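Local coordinates for MdcE (Pseudomonas aeruginosa, PDB 5VIP), which is the gamma subunit of a biotin-independent malonate decarboxylase and probably takes part, as a transferase-family protein, in turning over malonyl groups carried on an acyl carrier protein, at residues S45-D50 against A62-P67; P102-L107 against A144-I149; L107-D112 against L162-Q167; R170-H175 against L222-L227. All blocks are in the same frame, centred on the assembly; numbering follows the deposited sequence.

Contact 1 of 4, residues S45-D50 against A62-P67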
loop_
_atom_site.group_PDB
_atom_site.type_symbol
_atom_site.label_atom_id
_atom_site.label_comp_id
_atom_site.label_asym_id
_atom_site.label_seq_id
_atom_site.Cartn_x
_atom_site.Cartn_y
_atom_site.Cartn_z
ATOM N N SER A 45 -14.683 -4.590 14.403
ATOM C CA SER A 45 -14.683 -4.478 12.949
ATOM C C SER A 45 -13.752 -5.505 12.303
ATOM O O SER A 45 -13.543 -5.486 11.095
ATOM C CB SER A 45 -14.267 -3.071 12.542
ATOM O OG SER A 45 -13.092 -2.701 13.245
ATOM N N LEU A 46 -13.183 -6.384 13.121
ATOM C CA LEU A 46 -12.293 -7.442 12.654
ATOM C C LEU A 46 -12.822 -8.825 13.003
ATOM O O LEU A 46 -13.182 -9.079 14.150
ATOM C CB LEU A 46 -10.908 -7.286 13.277
ATOM C CG LEU A 46 -9.796 -6.975 12.299
ATOM C CD1 LEU A 46 -10.097 -5.626 11.697
ATOM C CD2 LEU A 46 -8.449 -6.999 13.005
ATOM N N ARG A 47 -12.858 -9.715 12.020
ATOM C CA ARG A 47 -13.115 -11.121 12.289
ATOM C C ARG A 47 -11.869 -11.933 11.971
ATOM O O ARG A 47 -11.352 -11.876 10.848
ATOM C CB ARG A 47 -14.296 -11.637 11.470
ATOM C CG ARG A 47 -15.602 -10.949 11.767
ATOM C CD ARG A 47 -16.086 -11.238 13.178
ATOM N NE ARG A 47 -17.406 -10.649 13.396
ATOM C CZ ARG A 47 -17.598 -9.405 13.818
ATOM N NH1 ARG A 47 -16.550 -8.631 14.069
ATOM N NH2 ARG A 47 -18.829 -8.935 13.986
ATOM N N VAL A 48 -11.407 -12.696 12.960
ATOM C CA VAL A 48 -10.226 -13.544 12.827
ATOM C C VAL A 48 -10.535 -14.921 13.408
ATOM O O VAL A 48 -11.100 -15.022 14.497
ATOM C CB VAL A 48 -8.994 -12.945 13.563
ATOM C CG1 VAL A 48 -7.768 -13.831 13.382
ATOM C CG2 VAL A 48 -8.710 -11.520 13.090
ATOM N N ALA A 49 -10.166 -15.976 12.689
ATOM C CA ALA A 49 -10.399 -17.340 13.155
ATOM C C ALA A 49 -9.369 -18.287 12.562
ATOM O O ALA A 49 -9.035 -18.186 11.384
ATOM C CB ALA A 49 -11.804 -17.796 12.792
ATOM N N ASP A 50 -8.860 -19.199 13.379
ATOM C CA ASP A 50 -7.976 -20.249 12.890
ATOM C C ASP A 50 -8.794 -21.489 12.533
ATOM O O ASP A 50 -9.795 -21.783 13.177
ATOM C CB ASP A 50 -6.909 -20.583 13.931
ATOM C CG ASP A 50 -5.905 -19.452 14.122
ATOM O OD1 ASP A 50 -5.361 -18.961 13.109
ATOM O OD2 ASP A 50 -5.659 -19.049 15.281
ATOM N N ALA A 62 -11.104 -10.936 8.074
ATOM C CA ALA A 62 -12.056 -10.105 7.374
ATOM C C ALA A 62 -12.263 -8.804 8.127
ATOM O O ALA A 62 -12.385 -8.790 9.358
ATOM C CB ALA A 62 -13.399 -10.846 7.205
ATOM N N VAL A 63 -12.304 -7.710 7.382
ATOM C CA VAL A 63 -12.791 -6.456 7.921
ATOM C C VAL A 63 -14.297 -6.395 7.681
ATOM O O VAL A 63 -14.760 -6.694 6.580
ATOM C CB VAL A 63 -12.099 -5.268 7.268
ATOM C CG1 VAL A 63 -12.648 -3.962 7.833
ATOM C CG2 VAL A 63 -10.589 -5.368 7.482
ATOM N N VAL A 64 -15.065 -6.031 8.704
ATOM C CA VAL A 64 -16.529 -6.006 8.588
ATOM C C VAL A 64 -17.089 -4.756 9.262
ATOM O O VAL A 64 -16.413 -4.144 10.091
ATOM C CB VAL A 64 -17.165 -7.264 9.230
ATOM C CG1 VAL A 64 -16.636 -8.545 8.567
ATOM C CG2 VAL A 64 -16.884 -7.273 10.728
ATOM N N PRO A 65 -18.327 -4.365 8.911
ATOM C CA PRO A 65 -18.883 -3.151 9.507
ATOM C C PRO A 65 -19.029 -3.260 11.013
ATOM O O PRO A 65 -19.361 -4.326 11.534
ATOM C CB PRO A 65 -20.253 -3.027 8.834
ATOM C CG PRO A 65 -20.100 -3.738 7.553
ATOM C CD PRO A 65 -19.203 -4.896 7.854
ATOM N N ASP A 66 -18.750 -2.159 11.700
ATOM C CA ASP A 66 -18.994 -2.044 13.131
ATOM C C ASP A 66 -19.655 -0.701 13.426
ATOM O O ASP A 66 -18.978 0.332 13.531
ATOM C CB ASP A 66 -17.697 -2.189 13.932
ATOM C CG ASP A 66 -17.903 -1.959 15.428
ATOM O OD1 ASP A 66 -19.056 -2.076 15.905
ATOM O OD2 ASP A 66 -16.911 -1.664 16.128
ATOM N N PRO A 67 -20.987 -0.710 13.559
ATOM C CA PRO A 67 -21.758 0.510 13.833
ATOM C C PRO A 67 -21.384 1.162 15.164
ATOM O O PRO A 67 -21.712 2.329 15.365
ATOM C CB PRO A 67 -23.213 0.011 13.853
ATOM C CG PRO A 67 -23.117 -1.464 14.077
ATOM C CD PRO A 67 -21.852 -1.894 13.411
#
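Arg47 and Ala62 hold each other through both backbone groups: Arg47 N donates to Ala62 O at 2.9 Å and almost straight (177°), and Ala62 N returns the bond to Arg47 O at 2.9 Å. The next link, Val64 N to Ser45 O, has the same length of 2.9 Å, but its donor stands 40° out of the carbonyl plane, so this link departs from the in-plane geometry of the other two, at the point where strand 56-63 gives way to loop. Ser45 O also receives the CA-H of Val63, so two successive residues of the partner converge on it. With Arg47 and Ala62 a hydrogen-bonded antiparallel pair and Leu46 and Val63 a non-hydrogen-bonded one, this is the open end of the beta hairpin 46-53/56-63, which forms one margin of the chain's mixed sheet. On the face that carries Arg47, the arginine chain bends at its second torsion (chi2 -66°) and crosses Val64 at about a right angle. Val64 CG2 then sits over one face of the guanidinium, toward its rim, with NH1 of Arg47 3.6 Å from that methyl. The polar end is held from outside: NE bonds Leu36 O and NH1 bonds Ala44 O, while NH1 of Arg47 makes a weak bond to Leu46 O. On the other face Leu46 CD1 meets Val63 CG2 loosely at 4.3 Å, and Val63 also packs on Leu87 of helix 81-97. Beyond the strands, Ser45 CB touches Asp66 CB at 3.8 Å; their polar ends turn to other partners, Ser45 OG to Glu83 and Asp66 OD1 to Asp68 N.

Contact 2 of 4, residues P102-L107 against A144-I149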
loop_
_atom_site.group_PDB
_atom_site.type_symbol
_atom_site.label_atom_id
_atom_site.label_comp_id
_atom_site.label_asym_id
_atom_site.label_seq_id
_atom_site.Cartn_x
_atom_site.Cartn_y
_atom_site.Cartn_z
ATOM N N PRO A 102 6.879 -26.193 11.253
ATOM C CA PRO A 102 7.183 -26.777 9.942
ATOM C C PRO A 102 6.215 -26.276 8.877
ATOM O O PRO A 102 6.534 -26.284 7.691
ATOM C CB PRO A 102 7.011 -28.281 10.179
ATOM C CG PRO A 102 6.031 -28.368 11.310
ATOM C CD PRO A 102 6.355 -27.197 12.198
ATOM N N ARG A 103 5.037 -25.843 9.312
ATOM C CA ARG A 103 4.019 -25.325 8.409
ATOM C C ARG A 103 3.569 -23.929 8.830
ATOM O O ARG A 103 2.938 -23.768 9.877
ATOM C CB ARG A 103 2.800 -26.247 8.381
ATOM C CG ARG A 103 2.993 -27.596 7.714
ATOM C CD ARG A 103 1.863 -28.520 8.156
ATOM N NE ARG A 103 1.433 -29.415 7.091
ATOM C CZ ARG A 103 0.238 -29.993 7.048
ATOM N NH1 ARG A 103 -0.640 -29.767 8.019
ATOM N NH2 ARG A 103 -0.077 -30.797 6.039
ATOM N N LYS A 104 3.884 -22.924 8.020
ATOM C CA LYS A 104 3.365 -21.577 8.250
ATOM C C LYS A 104 1.896 -21.542 7.847
ATOM O O LYS A 104 1.555 -21.937 6.738
ATOM C CB LYS A 104 4.145 -20.537 7.445
ATOM C CG LYS A 104 5.645 -20.711 7.447
ATOM C CD LYS A 104 6.240 -20.370 8.786
ATOM C CE LYS A 104 7.718 -20.080 8.653
ATOM N NZ LYS A 104 8.229 -19.472 9.910
ATOM N N ARG A 105 1.029 -21.061 8.731
ATOM C CA ARG A 105 -0.394 -21.090 8.446
ATOM C C ARG A 105 -0.733 -20.161 7.283
ATOM O O ARG A 105 -0.089 -19.120 7.084
ATOM C CB ARG A 105 -1.205 -20.712 9.688
ATOM C CG ARG A 105 -1.325 -19.222 9.944
ATOM C CD ARG A 105 -1.890 -18.987 11.329
ATOM N NE ARG A 105 -0.972 -19.467 12.358
ATOM C CZ ARG A 105 -1.239 -19.466 13.656
ATOM N NH1 ARG A 105 -2.411 -19.024 14.098
ATOM N NH2 ARG A 105 -0.335 -19.916 14.512
ATOM N N ALA A 106 -1.728 -20.554 6.498
ATOM C CA ALA A 106 -2.157 -19.713 5.394
ATOM C C ALA A 106 -2.935 -18.538 5.958
ATOM O O ALA A 106 -3.616 -18.659 6.978
ATOM C CB ALA A 106 -2.999 -20.498 4.392
ATOM N N LEU A 107 -2.805 -17.390 5.303
ATOM C CA LEU A 107 -3.592 -16.223 5.654
ATOM C C LEU A 107 -4.598 -16.021 4.545
ATOM O O LEU A 107 -4.227 -15.761 3.398
ATOM C CB LEU A 107 -2.704 -14.985 5.835
ATOM C CG LEU A 107 -1.578 -15.164 6.860
ATOM C CD1 LEU A 107 -0.693 -13.939 6.942
ATOM C CD2 LEU A 107 -2.130 -15.538 8.240
ATOM N N ALA A 144 8.059 -14.491 4.548
ATOM C CA ALA A 144 8.503 -15.513 5.499
ATOM C C ALA A 144 7.979 -16.906 5.146
ATOM O O ALA A 144 8.370 -17.895 5.770
ATOM C CB ALA A 144 8.075 -15.134 6.913
ATOM N N GLY A 145 7.086 -16.986 4.162
ATOM C CA GLY A 145 6.576 -18.269 3.719
ATOM C C GLY A 145 5.133 -18.592 4.068
ATOM O O GLY A 145 4.680 -19.706 3.827
ATOM N N HIS A 146 4.398 -17.644 4.638
ATOM C CA HIS A 146 2.960 -17.848 4.805
ATOM C C HIS A 146 2.252 -17.693 3.470
ATOM O O HIS A 146 2.411 -16.673 2.797
ATOM C CB HIS A 146 2.370 -16.867 5.814
ATOM C CG HIS A 146 2.829 -17.092 7.218
ATOM N ND1 HIS A 146 2.068 -17.767 8.150
ATOM C CD2 HIS A 146 3.969 -16.727 7.855
ATOM C CE1 HIS A 146 2.721 -17.808 9.300
ATOM N NE2 HIS A 146 3.875 -17.182 9.147
ATOM N N PRO A 147 1.474 -18.712 3.061
ATOM C CA PRO A 147 0.667 -18.491 1.863
ATOM C C PRO A 147 -0.414 -17.462 2.159
ATOM O O PRO A 147 -1.159 -17.622 3.128
ATOM C CB PRO A 147 0.068 -19.875 1.570
ATOM C CG PRO A 147 0.974 -20.847 2.295
ATOM C CD PRO A 147 1.426 -20.112 3.521
ATOM N N LEU A 148 -0.475 -16.405 1.356
ATOM C CA LEU A 148 -1.548 -15.422 1.464
ATOM C C LEU A 148 -2.461 -15.526 0.273
ATOM O O LEU A 148 -2.005 -15.464 -0.873
ATOM C CB LEU A 148 -1.020 -13.991 1.516
ATOM C CG LEU A 148 -0.554 -13.348 2.805
ATOM C CD1 LEU A 148 0.618 -14.135 3.381
ATOM C CD2 LEU A 148 -0.137 -11.916 2.460
ATOM N N ILE A 149 -3.750 -15.647 0.546
ATOM C CA ILE A 149 -4.750 -15.676 -0.505
ATOM C C ILE A 149 -5.777 -14.605 -0.235
ATOM O O ILE A 149 -6.331 -14.521 0.873
ATOM C CB ILE A 149 -5.454 -17.063 -0.602
ATOM C CG1 ILE A 149 -4.423 -18.161 -0.887
ATOM C CG2 ILE A 149 -6.496 -17.045 -1.685
ATOM C CD1 ILE A 149 -4.922 -19.564 -0.615
HETATM O O HOH W 1 6.139 -17.557 10.760
#
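Lys104 lies across the His146 ring at about a right angle, just ahead of the parallel pairing of strands 106-113 and 148-152 in the central sheet. Its CB stands over the ring centre, 3.5 Å from the centroid and 8° off the normal, a well-centred CH-pi contact. A bend at chi2 (-71°) then carries the chain past Gly145, which ends helix 127-143 in a Schellman motif, and brings CE beside Ala144 O. NZ bonds Asp98 O and also a water, which lies 2.8 Å from His146 NE2 and so bridges the two side chains. Arg105 directs its CB away from the partner and its guanidinium to Asp98 and Asp50, but its carbonyl reaches the ring edge: His146 ND1 donates to Arg105 O at 2.8 Å, in the ring plane and on a carbonyl lone pair. This bond fixes the rotation of the imidazole and places the ND1 proton, while Lys104 covers one face. At Ala106 the CA-H approaches Pro147 O, the same oxygen that accepts Leu107 N at 2.7 Å. Leu107 O takes Ile149 N at 2.9 Å, so both backbone groups of Leu107 pair with the residues flanking Leu148, as a parallel bridge requires. The Leu107 and Leu148 side chains run side by side toward helix 127-143, with CD1 of Leu107 3.8 Å from CD1 of Leu148.

Contact 3 of 4, residues L107-D112 against L162-Q167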
loop_
_atom_site.group_PDB
_atom_site.type_symbol
_atom_site.label_atom_id
_atom_site.label_comp_id
_atom_site.label_asym_id
_atom_site.label_seq_id
_atom_site.Cartn_x
_atom_site.Cartn_y
_atom_site.Cartn_z
ATOM N N LEU A 107 -2.805 -17.390 5.303
ATOM C CA LEU A 107 -3.592 -16.223 5.654
ATOM C C LEU A 107 -4.598 -16.021 4.545
ATOM O O LEU A 107 -4.227 -15.761 3.398
ATOM C CB LEU A 107 -2.704 -14.985 5.835
ATOM C CG LEU A 107 -1.578 -15.164 6.860
ATOM C CD1 LEU A 107 -0.693 -13.939 6.942
ATOM C CD2 LEU A 107 -2.130 -15.538 8.240
ATOM N N LEU A 108 -5.870 -16.170 4.891
ATOM C CA LEU A 108 -6.954 -16.071 3.926
ATOM C C LEU A 108 -7.715 -14.781 4.162
ATOM O O LEU A 108 -8.519 -14.681 5.101
ATOM C CB LEU A 108 -7.889 -17.281 4.038
ATOM C CG LEU A 108 -7.145 -18.625 4.007
ATOM C CD1 LEU A 108 -8.099 -19.818 4.187
ATOM C CD2 LEU A 108 -6.368 -18.766 2.708
ATOM N N ALA A 109 -7.442 -13.778 3.333
ATOM C CA ALA A 109 -8.086 -12.492 3.499
ATOM C C ALA A 109 -9.398 -12.481 2.735
ATOM O O ALA A 109 -9.422 -12.616 1.515
ATOM C CB ALA A 109 -7.177 -11.349 3.029
ATOM N N ILE A 110 -10.492 -12.331 3.467
ATOM C CA ILE A 110 -11.786 -12.182 2.854
ATOM C C ILE A 110 -12.044 -10.697 2.687
ATOM O O ILE A 110 -12.132 -9.950 3.666
ATOM C CB ILE A 110 -12.896 -12.828 3.697
ATOM C CG1 ILE A 110 -12.611 -14.323 3.863
ATOM C CG2 ILE A 110 -14.242 -12.574 3.062
ATOM C CD1 ILE A 110 -13.519 -15.014 4.874
ATOM N N VAL A 111 -12.159 -10.268 1.439
ATOM C CA VAL A 111 -12.119 -8.848 1.146
ATOM C C VAL A 111 -13.481 -8.296 0.736
ATOM O O VAL A 111 -14.022 -8.651 -0.306
ATOM C CB VAL A 111 -11.089 -8.545 0.031
ATOM C CG1 VAL A 111 -11.051 -7.050 -0.261
ATOM C CG2 VAL A 111 -9.688 -9.047 0.429
ATOM N N ASP A 112 -14.027 -7.423 1.572
ATOM C CA ASP A 112 -15.207 -6.652 1.218
ATOM C C ASP A 112 -15.146 -5.351 1.996
ATOM O O ASP A 112 -15.727 -5.230 3.082
ATOM C CB ASP A 112 -16.504 -7.427 1.516
ATOM C CG ASP A 112 -17.754 -6.589 1.270
ATOM O OD1 ASP A 112 -17.741 -5.708 0.370
ATOM O OD2 ASP A 112 -18.754 -6.806 1.994
ATOM N N LEU A 162 -5.399 -2.073 -0.397
ATOM C CA LEU A 162 -3.936 -2.149 -0.247
ATOM C C LEU A 162 -3.577 -2.773 1.108
ATOM O O LEU A 162 -2.669 -3.612 1.207
ATOM C CB LEU A 162 -3.298 -0.759 -0.380
ATOM C CG LEU A 162 -3.300 -0.169 -1.793
ATOM C CD1 LEU A 162 -2.810 1.275 -1.807
ATOM C CD2 LEU A 162 -2.450 -1.025 -2.726
ATOM N N ALA A 163 -4.325 -2.392 2.142
ATOM C CA ALA A 163 -4.056 -2.847 3.506
ATOM C C ALA A 163 -4.556 -4.265 3.753
ATOM O O ALA A 163 -3.987 -5.000 4.553
ATOM C CB ALA A 163 -4.692 -1.896 4.520
ATOM N N HIS A 164 -5.636 -4.634 3.072
ATOM C CA HIS A 164 -6.298 -5.903 3.341
ATOM C C HIS A 164 -6.594 -6.628 2.040
ATOM O O HIS A 164 -7.653 -6.440 1.440
ATOM C CB HIS A 164 -7.585 -5.663 4.129
ATOM C CG HIS A 164 -8.335 -6.915 4.452
ATOM N ND1 HIS A 164 -7.782 -7.950 5.178
ATOM C CD2 HIS A 164 -9.606 -7.291 4.167
ATOM C CE1 HIS A 164 -8.675 -8.916 5.314
ATOM N NE2 HIS A 164 -9.792 -8.539 4.716
ATOM N N GLY A 165 -5.626 -7.410 1.584
ATOM C CA GLY A 165 -5.797 -8.210 0.400
ATOM C C GLY A 165 -4.725 -8.068 -0.660
ATOM O O GLY A 165 -4.357 -9.056 -1.267
ATOM N N TYR A 166 -4.213 -6.863 -0.905
ATOM C CA TYR A 166 -3.446 -6.680 -2.132
ATOM C C TYR A 166 -1.998 -7.199 -2.011
ATOM O O TYR A 166 -1.265 -7.217 -2.998
ATOM C CB TYR A 166 -3.387 -5.213 -2.557
ATOM C CG TYR A 166 -3.709 -4.990 -4.025
ATOM C CD1 TYR A 166 -4.338 -3.824 -4.446
ATOM C CD2 TYR A 166 -3.493 -5.997 -4.970
ATOM C CE1 TYR A 166 -4.651 -3.625 -5.790
ATOM C CE2 TYR A 166 -3.825 -5.808 -6.304
ATOM C CZ TYR A 166 -4.392 -4.618 -6.705
ATOM O OH TYR A 166 -4.736 -4.425 -8.036
ATOM N N GLN A 167 -1.576 -7.637 -0.830
ATOM C CA GLN A 167 -0.260 -8.263 -0.714
ATOM C C GLN A 167 -0.291 -9.777 -0.958
ATOM O O GLN A 167 0.708 -10.455 -0.755
ATOM C CB GLN A 167 0.347 -7.981 0.662
ATOM C CG GLN A 167 0.891 -6.570 0.814
ATOM C CD GLN A 167 1.948 -6.237 -0.241
ATOM O OE1 GLN A 167 2.929 -6.957 -0.397
ATOM N NE2 GLN A 167 1.741 -5.142 -0.970
#
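His164 reaches Ile110 with CG anti to the backbone N (chi1 180°), an extended side chain that reaches from the end of helix 158-163 to the inner sheet strand 106-113. The second torsion turns the ring so that its NE2 edge meets the strand. The loop following helix 158-163 thus packs on strand 106-113 near the centre of the chain, starting where His164 leaves helical geometry. NE2 donates to Ile110 O at 2.9 Å, with an N-H...O angle of 152°. The oxygen lies close to the imidazole plane, whereas the histidine nitrogen stands well above the carbonyl plane, 59° out of it. The ring therefore uses its NE2-H in plane, while the carbonyl is met from above and not on a lone pair. At its other nitrogen, ND1 is hydrogen-bonded to Tyr138 of helix 127-143; with both nitrogens engaged, the buried imidazole is fixed in rotation and tied to a helix as well as to the sheet.

Apolar groups of the strand bracket the polar bond. Ala109 CB, which points toward the loop, approaches CE1 of His164 at 3.7 Å, and Val111 CG2 comes within 4.1 Å of CD2 of the same ring. Both approaches are oblique, so neither methyl stacks on the imidazole. Gly165 brings its backbone close to the strand at positive phi; its CA lies 4.3 Å from Ala109 CB. It is nearer still to the valine, Val111 CG2 to Gly165 CA being 4.0 Å, while the same methyl rests 3.5 Å from His164 O.

Contact 4 of 4, residues R170-H175 against L222-L227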
loop_
_atom_site.group_PDB
_atom_site.type_symbol
_atom_site.label_atom_id
_atom_site.label_comp_id
_atom_site.label_asym_id
_atom_site.label_seq_id
_atom_site.Cartn_x
_atom_site.Cartn_y
_atom_site.Cartn_z
ATOM N N ARG A 170 -1.884 -14.928 -4.171
ATOM C CA ARG A 170 -2.893 -15.229 -5.190
ATOM C C ARG A 170 -4.184 -14.498 -4.884
ATOM O O ARG A 170 -4.618 -14.455 -3.733
ATOM C CB ARG A 170 -3.173 -16.731 -5.278
ATOM C CG ARG A 170 -1.962 -17.603 -5.535
ATOM C CD ARG A 170 -1.501 -17.559 -6.982
ATOM N NE ARG A 170 -0.468 -18.569 -7.172
ATOM C CZ ARG A 170 0.797 -18.422 -6.784
ATOM N NH1 ARG A 170 1.198 -17.296 -6.202
ATOM N NH2 ARG A 170 1.664 -19.403 -6.972
ATOM N N LEU A 171 -4.780 -13.905 -5.917
ATOM C CA LEU A 171 -6.053 -13.215 -5.786
ATOM C C LEU A 171 -7.153 -13.995 -6.497
ATOM O O LEU A 171 -7.029 -14.325 -7.681
ATOM C CB LEU A 171 -5.974 -11.800 -6.360
ATOM C CG LEU A 171 -5.128 -10.770 -5.603
ATOM C CD1 LEU A 171 -5.104 -9.476 -6.387
ATOM C CD2 LEU A 171 -5.678 -10.533 -4.200
ATOM N N ILE A 172 -8.219 -14.289 -5.763
ATOM C CA ILE A 172 -9.401 -14.948 -6.323
ATOM C C ILE A 172 -10.603 -14.048 -6.128
ATOM O O ILE A 172 -10.834 -13.559 -5.024
ATOM C CB ILE A 172 -9.665 -16.312 -5.648
ATOM C CG1 ILE A 172 -8.499 -17.266 -5.916
ATOM C CG2 ILE A 172 -11.019 -16.907 -6.101
ATOM C CD1 ILE A 172 -8.430 -18.439 -4.934
ATOM N N ALA A 173 -11.368 -13.810 -7.191
ATOM C CA ALA A 173 -12.540 -12.959 -7.077
ATOM C C ALA A 173 -13.809 -13.740 -7.415
ATOM O O ALA A 173 -13.797 -14.582 -8.306
ATOM C CB ALA A 173 -12.413 -11.745 -7.997
ATOM N N LEU A 174 -14.893 -13.450 -6.710
ATOM C CA LEU A 174 -16.204 -13.930 -7.131
ATOM C C LEU A 174 -16.641 -13.154 -8.376
ATOM O O LEU A 174 -16.441 -11.935 -8.473
ATOM C CB LEU A 174 -17.225 -13.790 -6.002
ATOM C CG LEU A 174 -16.804 -14.491 -4.707
ATOM C CD1 LEU A 174 -17.883 -14.412 -3.657
ATOM C CD2 LEU A 174 -16.395 -15.928 -4.980
ATOM N N HIS A 175 -17.204 -13.869 -9.346
ATOM C CA HIS A 175 -17.604 -13.252 -10.600
ATOM C C HIS A 175 -19.025 -12.736 -10.435
ATOM O O HIS A 175 -19.995 -13.423 -10.771
ATOM C CB HIS A 175 -17.497 -14.252 -11.759
ATOM C CG HIS A 175 -17.716 -13.643 -13.111
ATOM N ND1 HIS A 175 -18.931 -13.684 -13.761
ATOM C CD2 HIS A 175 -16.872 -12.982 -13.939
ATOM C CE1 HIS A 175 -18.828 -13.073 -14.927
ATOM N NE2 HIS A 175 -17.588 -12.637 -15.060
ATOM N N LEU A 222 -4.433 -9.518 -13.280
ATOM C CA LEU A 222 -4.162 -9.384 -11.847
ATOM C C LEU A 222 -4.869 -10.420 -10.963
ATOM O O LEU A 222 -4.594 -10.497 -9.770
ATOM C CB LEU A 222 -4.547 -7.978 -11.385
ATOM C CG LEU A 222 -3.697 -6.876 -12.028
ATOM C CD1 LEU A 222 -4.312 -5.504 -11.797
ATOM C CD2 LEU A 222 -2.271 -6.926 -11.499
ATOM N N LEU A 223 -5.782 -11.205 -11.534
ATOM C CA LEU A 223 -6.421 -12.290 -10.781
ATOM C C LEU A 223 -5.827 -13.642 -11.139
ATOM O O LEU A 223 -5.525 -13.906 -12.302
ATOM C CB LEU A 223 -7.924 -12.327 -11.039
ATOM C CG LEU A 223 -8.725 -11.136 -10.523
ATOM C CD1 LEU A 223 -10.131 -11.170 -11.073
ATOM C CD2 LEU A 223 -8.737 -11.109 -8.997
ATOM N N TRP A 224 -5.667 -14.508 -10.143
ATOM C CA TRP A 224 -5.305 -15.889 -10.417
ATOM C C TRP A 224 -6.534 -16.627 -10.986
ATOM O O TRP A 224 -6.434 -17.303 -12.005
ATOM C CB TRP A 224 -4.784 -16.561 -9.150
ATOM C CG TRP A 224 -4.183 -17.892 -9.364
ATOM C CD1 TRP A 224 -3.033 -18.178 -10.050
ATOM C CD2 TRP A 224 -4.673 -19.137 -8.866
ATOM N NE1 TRP A 224 -2.790 -19.529 -10.020
ATOM C CE2 TRP A 224 -3.781 -20.142 -9.301
ATOM C CE3 TRP A 224 -5.786 -19.505 -8.101
ATOM C CZ2 TRP A 224 -3.969 -21.491 -8.996
ATOM C CZ3 TRP A 224 -5.968 -20.842 -7.800
ATOM C CH2 TRP A 224 -5.063 -21.818 -8.245
ATOM N N ARG A 225 -7.691 -16.424 -10.363
ATOM C CA ARG A 225 -8.950 -16.989 -10.823
ATOM C C ARG A 225 -10.181 -16.220 -10.470
ATOM O O ARG A 225 -10.183 -15.511 -9.507
ATOM C CB ARG A 225 -9.140 -18.368 -10.243
ATOM C CG ARG A 225 -8.130 -19.342 -10.743
ATOM C CD ARG A 225 -8.641 -20.724 -10.897
ATOM N NE ARG A 225 -7.598 -21.651 -11.237
ATOM C CZ ARG A 225 -6.542 -21.412 -12.001
ATOM N NH1 ARG A 225 -6.323 -20.239 -12.569
ATOM N NH2 ARG A 225 -5.677 -22.373 -12.204
ATOM N N THR A 226 -11.223 -16.406 -11.270
ATOM C CA THR A 226 -12.547 -15.889 -10.952
ATOM C C THR A 226 -13.496 -17.073 -10.751
ATOM O O THR A 226 -13.274 -18.152 -11.307
ATOM C CB THR A 226 -13.106 -14.954 -12.050
ATOM O OG1 THR A 226 -13.197 -15.665 -13.291
ATOM C CG2 THR A 226 -12.203 -13.743 -12.242
ATOM N N LEU A 227 -14.532 -16.866 -9.941
ATOM C CA LEU A 227 -15.456 -17.933 -9.550
ATOM C C LEU A 227 -16.899 -17.467 -9.574
ATOM O O LEU A 227 -17.274 -16.552 -8.842
ATOM C CB LEU A 227 -15.154 -18.439 -8.139
ATOM C CG LEU A 227 -13.833 -19.118 -7.799
ATOM C CD1 LEU A 227 -13.879 -19.556 -6.337
ATOM C CD2 LEU A 227 -13.578 -20.304 -8.721
HETATM O O HOH W 2 -3.307 -13.192 -8.170
#
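Leu222 meets Leu171 through its carbonyl: Leu222 O lies 3.6 Å from CD1 of Leu171, and a water that accepts from Leu171 N donates a weak bond to Leu222 O. Leu223 turns its CD2 to the other strand, 3.9 Å from Leu171 CB and equally near Ala173 CB, filling the face that Ala173 shares with Thr226. At Trp224 the backbone N donates to Leu171 O at 2.8 Å; Arg225 N adds only a weak, longer bond to that oxygen. With chi1 of Trp224 near trans (-170°), the indole swings alongside strand 170-174, where Arg170 CD lies over one face, 3.6 Å from the centroid of the five-membered ring. The opposite face carries Arg225 CZ, so two arginines sandwich the indole. Ile172 CG1 is at its edge, near CE3. Arg225 O accepts Ala173 N at 3.1 Å, and from here the two strands run parallel, 24° apart, as the last pair of the central sheet, joined by a long connection that holds helices 186-192, 200-204 and 214-219 and the short strand 180-182. Thr226 sets its CA-H against Ala173 O, which also accepts Leu227 N at 2.9 Å. Leu227 then closes the pairing, its O taking His175 N at 2.7 Å, while its CD1 packs on Ile172 CG2 on the face covered by helix 237-254.

The Arg170 guanidinium is tilted 55° to the indole, its CZ too far for more than weak cation-pi attraction. Asp253 meets its charge through NE, implying that Trp224 mainly buries the aliphatic part of Arg170 and the salt bridge secures its end.

In the fold
From the N terminus, contact 1 closes the short hairpin 46-53/56-63 before any of the others opens. Contact 2 then joins strand 106-113 to strand 148-152 across a largely helical connection, and contact 3 crosses it: their segments alternate along the chain and share Leu107, so one strand receives first a neighbouring strand and then the end of helix 158-163. Contact 4 follows in series, closing a longer connection of mixed helix, loop and one short strand at the opposite margin of the same mixed sheet. Asp50 to Arg105 bridges contacts 1 and 2, Ala62 packs on contact 3 at His164, and Leu171 touches Gly165 and Tyr166 between contacts 3 and 4, whereas contacts 1 and 4 remain about 12 Å apart at their nearest atoms.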